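Local coordinates for protein alpha-L-rhamnosidase (Aspergillus terreus, PDB 6GSZ) that probably hydrolyses terminal non-reducing alpha-L-rhamnose residues of alpha-L-rhamnosides, as a calcium-binding glycoside hydrolase, at residues 355-360 with 398-403. Residues are numbered along the deposited sequence; the frame is centred on the assembly and turned at random.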
# COMPACT_ATOMS: atom_id res chain seq x y z
N VAL A 355 4.82 5.78 -25.62
CA VAL A 355 5.91 6.12 -24.72
C VAL A 355 5.31 6.92 -23.55
O VAL A 355 4.79 8.03 -23.78
CB VAL A 355 7.02 6.90 -25.44
CG1 VAL A 355 8.12 7.34 -24.49
CG2 VAL A 355 7.63 6.10 -26.59
N HIS A 356 5.40 6.35 -22.34
CA HIS A 356 4.68 6.92 -21.18
C HIS A 356 5.62 7.74 -20.30
O HIS A 356 6.68 7.26 -19.92
CB HIS A 356 4.08 5.76 -20.36
CG HIS A 356 3.20 4.81 -21.10
ND1 HIS A 356 3.70 3.87 -21.99
CD2 HIS A 356 1.85 4.63 -21.10
CE1 HIS A 356 2.70 3.14 -22.45
NE2 HIS A 356 1.55 3.59 -21.97
N THR A 357 5.22 8.98 -19.95
CA THR A 357 6.05 9.84 -19.07
C THR A 357 5.17 10.56 -18.04
O THR A 357 3.98 10.74 -18.22
CB THR A 357 6.89 10.85 -19.86
OG1 THR A 357 6.04 11.86 -20.39
CG2 THR A 357 7.66 10.19 -20.98
N GLU A 358 5.83 11.01 -16.97
CA GLU A 358 5.14 11.75 -15.89
C GLU A 358 4.91 13.21 -16.28
O GLU A 358 3.90 13.82 -15.88
CB GLU A 358 5.98 11.69 -14.62
CG GLU A 358 6.00 10.32 -14.03
CD GLU A 358 6.60 10.35 -12.63
OE1 GLU A 358 7.79 10.76 -12.49
OE2 GLU A 358 5.87 10.01 -11.69
N VAL A 359 5.87 13.77 -17.01
CA VAL A 359 5.93 15.20 -17.29
C VAL A 359 6.42 15.42 -18.71
O VAL A 359 6.95 14.50 -19.37
CB VAL A 359 6.85 15.95 -16.31
CG1 VAL A 359 6.34 15.84 -14.88
CG2 VAL A 359 8.29 15.49 -16.43
N MET A 360 6.24 16.66 -19.15
CA MET A 360 6.83 17.18 -20.34
C MET A 360 8.06 18.01 -19.94
O MET A 360 8.12 18.59 -18.83
CB MET A 360 5.85 18.10 -21.08
CG MET A 360 4.52 17.50 -21.41
SD MET A 360 4.69 16.26 -22.71
CE MET A 360 4.99 17.28 -24.16
N PHE A 398 2.55 7.55 -15.25
CA PHE A 398 2.51 8.53 -16.32
C PHE A 398 1.28 9.44 -16.26
O PHE A 398 0.23 9.05 -15.76
CB PHE A 398 2.50 7.79 -17.67
CG PHE A 398 1.25 6.99 -17.97
CD1 PHE A 398 1.07 5.74 -17.41
CD2 PHE A 398 0.25 7.46 -18.81
CE1 PHE A 398 -0.07 5.00 -17.64
CE2 PHE A 398 -0.88 6.70 -19.07
CZ PHE A 398 -1.05 5.46 -18.50
N ARG A 399 1.43 10.64 -16.87
CA ARG A 399 0.32 11.51 -17.23
C ARG A 399 0.21 11.67 -18.77
O ARG A 399 -0.88 11.86 -19.29
CB ARG A 399 0.51 12.88 -16.56
CG ARG A 399 -0.49 13.93 -17.03
CD ARG A 399 -0.49 15.19 -16.20
NE ARG A 399 -1.33 16.17 -16.86
CZ ARG A 399 -1.73 17.32 -16.32
NH1 ARG A 399 -1.33 17.62 -15.09
NH2 ARG A 399 -2.52 18.13 -17.01
N TYR A 400 1.37 11.60 -19.44
CA TYR A 400 1.48 11.84 -20.88
C TYR A 400 1.91 10.56 -21.61
O TYR A 400 2.68 9.77 -21.10
CB TYR A 400 2.49 12.96 -21.13
CG TYR A 400 2.15 14.25 -20.42
CD1 TYR A 400 1.25 15.14 -20.98
CD2 TYR A 400 2.72 14.58 -19.19
CE1 TYR A 400 0.92 16.31 -20.33
CE2 TYR A 400 2.38 15.75 -18.53
CZ TYR A 400 1.47 16.61 -19.10
OH TYR A 400 1.15 17.81 -18.52
N VAL A 401 1.46 10.46 -22.85
CA VAL A 401 1.87 9.36 -23.72
C VAL A 401 2.13 9.92 -25.11
O VAL A 401 1.23 10.47 -25.73
CB VAL A 401 0.82 8.25 -23.79
CG1 VAL A 401 1.40 7.07 -24.55
CG2 VAL A 401 0.36 7.85 -22.41
N GLN A 402 3.36 9.74 -25.60
CA GLN A 402 3.65 10.01 -27.02
C GLN A 402 3.23 8.77 -27.82
O GLN A 402 3.63 7.65 -27.48
CB GLN A 402 5.12 10.31 -27.26
CG GLN A 402 5.37 10.67 -28.73
CD GLN A 402 6.81 11.01 -29.02
OE1 GLN A 402 7.45 11.80 -28.31
NE2 GLN A 402 7.33 10.41 -30.08
N VAL A 403 2.45 9.01 -28.88
CA VAL A 403 1.89 7.92 -29.67
C VAL A 403 2.40 8.04 -31.10
O VAL A 403 2.20 9.11 -31.70
CB VAL A 403 0.36 7.96 -29.67
CG1 VAL A 403 -0.20 6.81 -30.48
CG2 VAL A 403 -0.21 7.94 -28.25
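T357 O takes two backbone N-H groups at once, R399 N at 2.9 Å and Y400 N at 3.0 Å, the signature of a classic beta bulge. The bond from Y400 is the straighter, 169° at its hydrogen against 148° for R399. The bulge lies where the chain turns a corner at R399, in the concanavalin-like domain, and leads into the antiparallel pairing of strands 351-361 and 400-404. There T357 N returns a bond to Y400 O, and V355 and Q402 form a reciprocal pair. R399 and Y400 both face T357, matching one residue of strand 351-361 with two from 398-403. F398 and H356 run side by side, and H356, with CG anti to its own carbonyl carbon (chi1 -55°), sets ring atom CD2 over the centre of the F398 ring, 3.7 Å above its plane, in a T-shaped stack. V401 CG2 meets the same CD2 carbon, while H356 ND1 is hydrogen-bonded to A375 O. On the face that carries V355, T357 and Y400, the Y400 ring is crossed by M360, whose bent chain lays CG over one face of the phenol ring as a CH-pi contact and adds a Met-aromatic contact through SD, 4.2 Å from the ring centroid. R399 CG lies over the opposite face toward the rim, its NE salt-bridged to D331. Within 355-360, T357 OG1 donates to V359 O at 3.0 Å, from above that carbonyl's plane.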